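Local coordinates for JSC1_58120g3 ([Leptolyngbya] sp. JSC-1, PDB 6XHH), which probably senses far-red light, as a cyanobacteriochrome GAF domain of the phytochrome superfamily that holds a linear tetrapyrrole chromophore, at residues G49-T53 and L63-W68; I35-Y41 and L143-N149. The contacts are given in a common frame with arbitrary orientation. Numbering follows the deposited sequence.

Contact 1 (G49-T53 and L63-W68); sequences GDFIT and LVGSGW. With M1V (mesobiliverdin IX(alpha)), chain C.
At the edge of the bilin pocket of this GAF domain, a short, weakly bonded edge strand of the antiparallel sheet, 67-68, pairs with 49-53 and lends the chromophore W68, while 49-53 lends F51. The register runs G49 to W68 and D50 to G67, the latter a non-hydrogen-bonded antiparallel pair with CA atoms 4.1 Å apart. W68 N donates to G49 O (2.9 Å) and F51 N to S66 O (3.0 Å); the return bond G49 N to W68 O (3.3 Å) is weak. L63-S66 forms a type II turn closed by S66 N to L63 O (3.0 Å); G65 takes the positive phi (99°) at its third position, and G65 N makes a weak bond to F51 O (3.5 Å). F51 (m rotamer) points its CA-to-CB bond toward 63-68, and one face of its ring receives a CH-pi contact from L63 CB, 3.9 Å from the centroid, while V64 CG2 reaches T53 CA at 3.7 Å. W68 is t at chi1, which sends its indole toward the bilin: NE1 donates to M1V OA (2.9 Å), atom C1D of M1V lies over one face of the W68 indole, and the indole edge meets F51 CZ (4.3 Å from W68 CE3). F51 CE1 also comes within 3.2 Å of M1V CBD. D50 extends its carboxylate to a salt bridge with R44. On its other side 49-53 joins strand 37-43, I52 and T53 both facing I40 in a classic beta bulge and resting on F22 of helix 18-33, while W68 packs on A120 and L121 of helix 115-123.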
loop_
_atom_site.group_PDB
_atom_site.type_symbol
_atom_site.label_atom_id
_atom_site.label_comp_id
_atom_site.label_asym_id
_atom_site.label_seq_id
_atom_site.Cartn_x
_atom_site.Cartn_y
_atom_site.Cartn_z
ATOM N N GLY A 49 3.867 -6.926 11.169
ATOM C CA GLY A 49 4.241 -5.550 10.888
ATOM C C GLY A 49 3.350 -4.552 11.594
ATOM O O GLY A 49 2.354 -4.907 12.233
ATOM N N ASP A 50 3.734 -3.282 11.466
ATOM C CA ASP A 50 3.116 -2.189 12.202
ATOM C C ASP A 50 2.891 -0.985 11.297
ATOM O O ASP A 50 3.678 -0.718 10.387
ATOM C CB ASP A 50 3.992 -1.782 13.396
ATOM C CG ASP A 50 4.320 -2.960 14.290
ATOM O OD1 ASP A 50 3.501 -3.244 15.186
ATOM O OD2 ASP A 50 5.362 -3.622 14.070
ATOM N N PHE A 51 1.790 -0.275 11.542
ATOM C CA PHE A 51 1.510 0.964 10.823
ATOM C C PHE A 51 2.419 2.089 11.331
ATOM O O PHE A 51 2.367 2.448 12.515
ATOM C CB PHE A 51 0.044 1.354 11.003
ATOM C CG PHE A 51 -0.920 0.412 10.357
ATOM C CD1 PHE A 51 -1.254 0.557 9.016
ATOM C CD2 PHE A 51 -1.495 -0.617 11.085
ATOM C CE1 PHE A 51 -2.156 -0.304 8.420
ATOM C CE2 PHE A 51 -2.384 -1.500 10.493
ATOM C CZ PHE A 51 -2.729 -1.339 9.165
ATOM N N ILE A 52 3.208 2.679 10.435
ATOM C CA ILE A 52 4.162 3.724 10.796
ATOM C C ILE A 52 3.607 5.120 10.550
ATOM O O ILE A 52 3.784 6.015 11.378
ATOM C CB ILE A 52 5.476 3.521 10.016
ATOM C CG1 ILE A 52 6.003 2.116 10.258
ATOM C CG2 ILE A 52 6.500 4.599 10.393
ATOM C CD1 ILE A 52 6.249 1.810 11.695
ATOM N N THR A 53 2.969 5.327 9.400
ATOM C CA THR A 53 2.483 6.633 8.986
ATOM C C THR A 53 1.165 6.470 8.250
ATOM O O THR A 53 0.942 5.472 7.554
ATOM C CB THR A 53 3.493 7.349 8.076
ATOM O OG1 THR A 53 4.764 7.333 8.713
ATOM C CG2 THR A 53 3.089 8.804 7.859
ATOM N N LEU A 63 -4.717 4.279 12.584
ATOM C CA LEU A 63 -4.055 2.980 12.599
ATOM C C LEU A 63 -2.616 3.039 13.084
ATOM O O LEU A 63 -2.081 2.006 13.506
ATOM C CB LEU A 63 -4.081 2.346 11.201
ATOM C CG LEU A 63 -5.492 2.262 10.626
ATOM C CD1 LEU A 63 -5.420 1.517 9.307
ATOM C CD2 LEU A 63 -6.447 1.586 11.597
ATOM N N VAL A 64 -1.969 4.208 13.029
ATOM C CA VAL A 64 -0.593 4.286 13.491
ATOM C C VAL A 64 -0.549 3.927 14.969
ATOM O O VAL A 64 -1.425 4.321 15.752
ATOM C CB VAL A 64 -0.001 5.677 13.225
ATOM C CG1 VAL A 64 1.345 5.822 13.927
ATOM C CG2 VAL A 64 0.176 5.891 11.726
ATOM N N GLY A 65 0.473 3.156 15.351
ATOM C CA GLY A 65 0.566 2.561 16.662
ATOM C C GLY A 65 0.138 1.109 16.701
ATOM O O GLY A 65 0.598 0.360 17.571
ATOM N N SER A 66 -0.704 0.695 15.769
ATOM C CA SER A 66 -1.297 -0.630 15.763
ATOM C C SER A 66 -0.509 -1.561 14.855
ATOM O O SER A 66 0.183 -1.132 13.932
ATOM C CB SER A 66 -2.759 -0.562 15.303
ATOM O OG SER A 66 -3.566 0.098 16.270
ATOM N N GLY A 67 -0.623 -2.853 15.132
ATOM C CA GLY A 67 -0.006 -3.847 14.282
ATOM C C GLY A 67 -1.012 -4.687 13.525
ATOM O O GLY A 67 -2.189 -4.775 13.894
ATOM N N TRP A 68 -0.551 -5.313 12.450
ATOM C CA TRP A 68 -1.302 -6.359 11.762
ATOM C C TRP A 68 -0.370 -7.553 11.649
ATOM O O TRP A 68 0.660 -7.478 10.966
ATOM C CB TRP A 68 -1.785 -5.872 10.395
ATOM C CG TRP A 68 -2.623 -6.824 9.600
ATOM C CD1 TRP A 68 -2.843 -8.152 9.836
ATOM C CD2 TRP A 68 -3.364 -6.494 8.424
ATOM N NE1 TRP A 68 -3.685 -8.672 8.865
ATOM C CE2 TRP A 68 -4.012 -7.668 7.987
ATOM C CE3 TRP A 68 -3.547 -5.313 7.698
ATOM C CZ2 TRP A 68 -4.831 -7.683 6.855
ATOM C CZ3 TRP A 68 -4.346 -5.338 6.577
ATOM C CH2 TRP A 68 -4.972 -6.503 6.167
HETATM O OA M1V C . -4.890 -11.281 9.447
HETATM C C1A M1V C . -5.145 -12.355 8.922
HETATM N NA M1V C . -4.872 -12.650 7.645
HETATM C C2A M1V C . -5.749 -13.458 9.558
HETATM C CMA M1V C . -6.203 -13.511 10.999
HETATM C C3A M1V C . -5.859 -14.485 8.624
HETATM C CAA M1V C . -6.438 -15.833 8.830
HETATM C CBA M1V C . -5.413 -16.946 8.609
HETATM C C4A M1V C . -5.288 -13.956 7.365
HETATM C CHA M1V C . -5.191 -14.667 6.200
HETATM C C1B M1V C . -4.647 -14.287 4.893
HETATM C C2B M1V C . -4.705 -15.172 3.784
HETATM C CMB M1V C . -5.322 -16.550 3.783
HETATM C C3B M1V C . -4.120 -14.541 2.727
HETATM C CAB M1V C . -3.958 -15.096 1.323
HETATM C CBB M1V C . -4.936 -14.397 0.363
HETATM C CGB M1V C . -6.363 -14.792 0.676
HETATM O O2B M1V C . -6.745 -15.969 0.467
HETATM O O1B M1V C . -7.181 -13.968 1.143
HETATM N NB M1V C . -4.032 -13.159 4.506
HETATM C C4B M1V C . -3.692 -13.266 3.203
HETATM C CHB M1V C . -3.031 -12.353 2.367
HETATM C C1C M1V C . -2.700 -11.000 2.530
HETATM C C2C M1V C . -2.322 -10.185 1.454
HETATM C CAC M1V C . -2.146 -10.664 0.029
HETATM C CBC M1V C . -0.723 -11.291 0.034
HETATM C CGC M1V C . -0.423 -12.247 -1.112
HETATM O O2C M1V C . -1.274 -12.466 -2.004
HETATM O O1C M1V C . 0.682 -12.843 -1.177
HETATM C C3C M1V C . -2.067 -8.917 1.971
HETATM C CMC M1V C . -1.631 -7.730 1.157
HETATM N NC M1V C . -2.704 -10.238 3.677
HETATM C C4C M1V C . -2.324 -8.959 3.357
HETATM C CHC M1V C . -2.220 -7.982 4.388
HETATM C C1D M1V C . -2.041 -6.622 4.318
HETATM C C2D M1V C . -1.209 -5.851 5.175
HETATM C CMD M1V C . -0.333 -6.398 6.276
HETATM N ND M1V C . -2.691 -5.752 3.453
HETATM C C4D M1V C . -2.270 -4.498 3.720
HETATM O OD M1V C . -2.676 -3.508 3.110
HETATM C C3D M1V C . -1.333 -4.549 4.801
HETATM C CAD M1V C . -0.597 -3.381 5.408
HETATM C CBD M1V C . -1.541 -2.600 6.295
HETATM O O HOH W 1 2.501 -1.552 16.801
HETATM O O HOH W 2 2.586 1.177 14.856
#

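Contact 2 (I35-Y41 and L143-N149). With M1V (mesobiliverdin IX(alpha)), chain C.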
loop_
_atom_site.group_PDB
_atom_site.type_symbol
_atom_site.label_atom_id
_atom_site.label_comp_id
_atom_site.label_asym_id
_atom_site.label_seq_id
_atom_site.Cartn_x
_atom_site.Cartn_y
_atom_site.Cartn_z
ATOM N N ILE A 35 -9.025 9.493 -1.848
ATOM C CA ILE A 35 -9.485 8.358 -1.056
ATOM C C ILE A 35 -9.372 8.658 0.433
ATOM O O ILE A 35 -8.948 9.749 0.836
ATOM C CB ILE A 35 -8.705 7.078 -1.397
ATOM C CG1 ILE A 35 -7.192 7.290 -1.181
ATOM C CG2 ILE A 35 -9.023 6.624 -2.827
ATOM C CD1 ILE A 35 -6.341 6.077 -1.584
ATOM N N GLU A 36 -9.727 7.680 1.262
ATOM C CA GLU A 36 -9.927 7.931 2.681
ATOM C C GLU A 36 -8.735 7.560 3.553
ATOM O O GLU A 36 -8.630 8.075 4.667
ATOM C CB GLU A 36 -11.191 7.197 3.156
ATOM C CG GLU A 36 -12.444 7.874 2.593
ATOM C CD GLU A 36 -13.696 6.997 2.517
ATOM O OE1 GLU A 36 -13.633 5.752 2.629
ATOM O OE2 GLU A 36 -14.783 7.591 2.340
ATOM N N ARG A 37 -7.824 6.708 3.082
ATOM C CA ARG A 37 -6.631 6.432 3.873
ATOM C C ARG A 37 -5.515 5.928 2.986
ATOM O O ARG A 37 -5.757 5.142 2.077
ATOM C CB ARG A 37 -6.901 5.394 4.972
ATOM C CG ARG A 37 -5.904 5.475 6.101
ATOM C CD ARG A 37 -5.888 4.236 6.954
ATOM N NE ARG A 37 -7.164 3.920 7.600
ATOM C CZ ARG A 37 -7.601 4.468 8.734
ATOM N NH1 ARG A 37 -6.883 5.395 9.368
ATOM N NH2 ARG A 37 -8.762 4.074 9.246
ATOM N N VAL A 38 -4.300 6.391 3.263
ATOM C CA VAL A 38 -3.073 5.814 2.723
ATOM C C VAL A 38 -2.125 5.594 3.894
ATOM O O VAL A 38 -1.974 6.470 4.752
ATOM C CB VAL A 38 -2.423 6.713 1.650
ATOM C CG1 VAL A 38 -1.118 6.090 1.146
ATOM C CG2 VAL A 38 -3.369 6.912 0.494
ATOM N N THR A 39 -1.490 4.425 3.933
ATOM C CA THR A 39 -0.633 4.047 5.042
ATOM C C THR A 39 0.720 3.557 4.543
ATOM O O THR A 39 0.846 2.974 3.457
ATOM C CB THR A 39 -1.240 2.924 5.913
ATOM O OG1 THR A 39 -1.424 1.734 5.121
ATOM C CG2 THR A 39 -2.557 3.335 6.491
ATOM N N ILE A 40 1.726 3.762 5.386
ATOM C CA ILE A 40 3.016 3.103 5.274
ATOM C C ILE A 40 3.143 2.153 6.449
ATOM O O ILE A 40 2.991 2.559 7.612
ATOM C CB ILE A 40 4.174 4.117 5.244
ATOM C CG1 ILE A 40 4.085 4.958 3.966
ATOM C CG2 ILE A 40 5.520 3.398 5.303
ATOM C CD1 ILE A 40 4.883 6.268 4.027
ATOM N N TYR A 41 3.406 0.888 6.139
ATOM C CA TYR A 41 3.441 -0.202 7.099
ATOM C C TYR A 41 4.793 -0.879 6.992
ATOM O O TYR A 41 5.255 -1.187 5.884
ATOM C CB TYR A 41 2.300 -1.170 6.788
ATOM C CG TYR A 41 2.265 -2.537 7.430
ATOM C CD1 TYR A 41 2.968 -3.597 6.872
ATOM C CD2 TYR A 41 1.417 -2.798 8.492
ATOM C CE1 TYR A 41 2.883 -4.875 7.394
ATOM C CE2 TYR A 41 1.317 -4.082 9.035
ATOM C CZ TYR A 41 2.052 -5.112 8.471
ATOM O OH TYR A 41 1.952 -6.376 9.000
ATOM N N LEU A 143 5.023 -2.134 3.268
ATOM C CA LEU A 143 3.939 -2.005 2.306
ATOM C C LEU A 143 3.399 -0.586 2.294
ATOM O O LEU A 143 3.266 0.045 3.350
ATOM C CB LEU A 143 2.793 -2.980 2.633
ATOM C CG LEU A 143 3.155 -4.461 2.766
ATOM C CD1 LEU A 143 1.984 -5.265 3.334
ATOM C CD2 LEU A 143 3.577 -5.010 1.421
ATOM N N LEU A 144 3.061 -0.111 1.100
ATOM C CA LEU A 144 2.309 1.122 0.894
ATOM C C LEU A 144 0.906 0.728 0.450
ATOM O O LEU A 144 0.751 0.022 -0.559
ATOM C CB LEU A 144 2.986 2.013 -0.149
ATOM C CG LEU A 144 2.248 3.249 -0.667
ATOM C CD1 LEU A 144 2.074 4.300 0.416
ATOM C CD2 LEU A 144 2.982 3.857 -1.854
ATOM N N SER A 145 -0.099 1.147 1.216
ATOM C CA SER A 145 -1.489 0.754 1.004
ATOM C C SER A 145 -2.338 1.986 0.745
ATOM O O SER A 145 -2.261 2.971 1.488
ATOM C CB SER A 145 -2.052 -0.024 2.209
ATOM O OG SER A 145 -1.257 -1.179 2.460
ATOM N N ALA A 146 -3.153 1.912 -0.294
ATOM C CA ALA A 146 -4.224 2.858 -0.569
ATOM C C ALA A 146 -5.557 2.204 -0.237
ATOM O O ALA A 146 -5.866 1.125 -0.760
ATOM C CB ALA A 146 -4.188 3.269 -2.043
ATOM N N PHE A 147 -6.346 2.847 0.618
ATOM C CA PHE A 147 -7.572 2.255 1.144
ATOM C C PHE A 147 -8.774 3.151 0.851
ATOM O O PHE A 147 -8.690 4.383 0.943
ATOM C CB PHE A 147 -7.500 2.062 2.676
ATOM C CG PHE A 147 -6.483 1.054 3.160
ATOM C CD1 PHE A 147 -6.372 -0.211 2.595
ATOM C CD2 PHE A 147 -5.658 1.367 4.234
ATOM C CE1 PHE A 147 -5.457 -1.140 3.102
ATOM C CE2 PHE A 147 -4.739 0.450 4.732
ATOM C CZ PHE A 147 -4.647 -0.804 4.164
ATOM N N GLN A 148 -9.914 2.539 0.549
ATOM C CA GLN A 148 -11.188 3.215 0.692
ATOM C C GLN A 148 -11.972 2.507 1.791
ATOM O O GLN A 148 -11.976 1.276 1.871
ATOM C CB GLN A 148 -11.969 3.247 -0.625
ATOM C CG GLN A 148 -13.149 4.236 -0.657
ATOM C CD GLN A 148 -12.729 5.690 -0.742
ATOM O OE1 GLN A 148 -11.680 6.084 -0.248
ATOM N NE2 GLN A 148 -13.568 6.503 -1.374
ATOM N N ASN A 149 -12.587 3.294 2.666
ATOM C CA ASN A 149 -13.194 2.773 3.881
ATOM C C ASN A 149 -14.707 2.745 3.839
ATOM O O ASN A 149 -15.315 1.877 4.471
ATOM C CB ASN A 149 -12.755 3.614 5.089
ATOM C CG ASN A 149 -11.252 3.577 5.317
ATOM O OD1 ASN A 149 -10.564 2.673 4.847
ATOM N ND2 ASN A 149 -10.744 4.556 6.056
HETATM O OA M1V C . -4.890 -11.281 9.447
HETATM C C1A M1V C . -5.145 -12.355 8.922
HETATM N NA M1V C . -4.872 -12.650 7.645
HETATM C C2A M1V C . -5.749 -13.458 9.558
HETATM C CMA M1V C . -6.203 -13.511 10.999
HETATM C C3A M1V C . -5.859 -14.485 8.624
HETATM C CAA M1V C . -6.438 -15.833 8.830
HETATM C CBA M1V C . -5.413 -16.946 8.609
HETATM C C4A M1V C . -5.288 -13.956 7.365
HETATM C CHA M1V C . -5.191 -14.667 6.200
HETATM C C1B M1V C . -4.647 -14.287 4.893
HETATM C C2B M1V C . -4.705 -15.172 3.784
HETATM C CMB M1V C . -5.322 -16.550 3.783
HETATM C C3B M1V C . -4.120 -14.541 2.727
HETATM C CAB M1V C . -3.958 -15.096 1.323
HETATM C CBB M1V C . -4.936 -14.397 0.363
HETATM C CGB M1V C . -6.363 -14.792 0.676
HETATM O O2B M1V C . -6.745 -15.969 0.467
HETATM O O1B M1V C . -7.181 -13.968 1.143
HETATM N NB M1V C . -4.032 -13.159 4.506
HETATM C C4B M1V C . -3.692 -13.266 3.203
HETATM C CHB M1V C . -3.031 -12.353 2.367
HETATM C C1C M1V C . -2.700 -11.000 2.530
HETATM C C2C M1V C . -2.322 -10.185 1.454
HETATM C CAC M1V C . -2.146 -10.664 0.029
HETATM C CBC M1V C . -0.723 -11.291 0.034
HETATM C CGC M1V C . -0.423 -12.247 -1.112
HETATM O O2C M1V C . -1.274 -12.466 -2.004
HETATM O O1C M1V C . 0.682 -12.843 -1.177
HETATM C C3C M1V C . -2.067 -8.917 1.971
HETATM C CMC M1V C . -1.631 -7.730 1.157
HETATM N NC M1V C . -2.704 -10.238 3.677
HETATM C C4C M1V C . -2.324 -8.959 3.357
HETATM C CHC M1V C . -2.220 -7.982 4.388
HETATM C C1D M1V C . -2.041 -6.622 4.318
HETATM C C2D M1V C . -1.209 -5.851 5.175
HETATM C CMD M1V C . -0.333 -6.398 6.276
HETATM N ND M1V C . -2.691 -5.752 3.453
HETATM C C4D M1V C . -2.270 -4.498 3.720
HETATM O OD M1V C . -2.676 -3.508 3.110
HETATM C C3D M1V C . -1.333 -4.549 4.801
HETATM C CAD M1V C . -0.597 -3.381 5.408
HETATM C CBD M1V C . -1.541 -2.600 6.295
HETATM O O HOH W 3 -8.701 2.054 6.903
HETATM O O HOH W 4 0.455 0.037 4.353
#
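The Y41 ring has one face against the methyl CMD of M1V (CZ to CMD 3.5 Å) and meets L143 through CD1-CD1 at 4.0 Å, while L143 CD1 also approaches M1V C3D (3.7 Å). Farther along the same face, S145 OG donates to the ring D carbonyl M1V OD (2.8 Å), and F147 brings CZ to 3.5 Å from OD with its ring edge toward that oxygen. A water joins S145 OG (2.8 Å), T39 OG1 (2.6 Å) and L143 O (3.0 Å). These residues belong to the middle two strands of the GAF sheet, 37-43 and 139-148, which run antiparallel; the axes of the segments 37-41 and 143-148 have directions 160° apart. R37-F147, T39-S145 and Y41-L143 are hydrogen-bonded pairs, with T39 N to S145 O at 2.9 Å and F147 N to R37 O at 2.8 Å; V38-A146 and I40-L144 are non-hydrogen-bonded. The alternation puts V38, I40, L144 and A146 on the face away from the bilin, where V38 CG1 meets L144 CD1 (3.7 Å) against helices 18-33 and 157-178. Past the strand end, N149 N donates to E36 OE1 (2.7 Å), and E36 OE2 goes on to S150. A second water links R37 NE (2.5 Å) to N149 OD1 (2.8 Å); the guanidinium NH1 is held by E54 and by the R61 carbonyl.

Overall arrangement
Contact 1 is nested inside the long chain loop closed by contact 2, and their centres lie about 12 Å apart. They share one sheet, since strands 37-43 and 49-56 follow each other in sequence and pair side by side, with I52 N 2.8 Å from I40 O. A further join is Y41 OH, 2.6 Å from W68 O, probably a hydrogen bond, beside the edge-to-face rings of Y41 and F51; L63 CD1 also packs on R37 NE at 3.4 Å. Together they grip the bilin at both terminal carbonyls, contact 1 at M1V OA and contact 2 at M1V OD, with R80, T114, H117 and D70 binding it elsewhere.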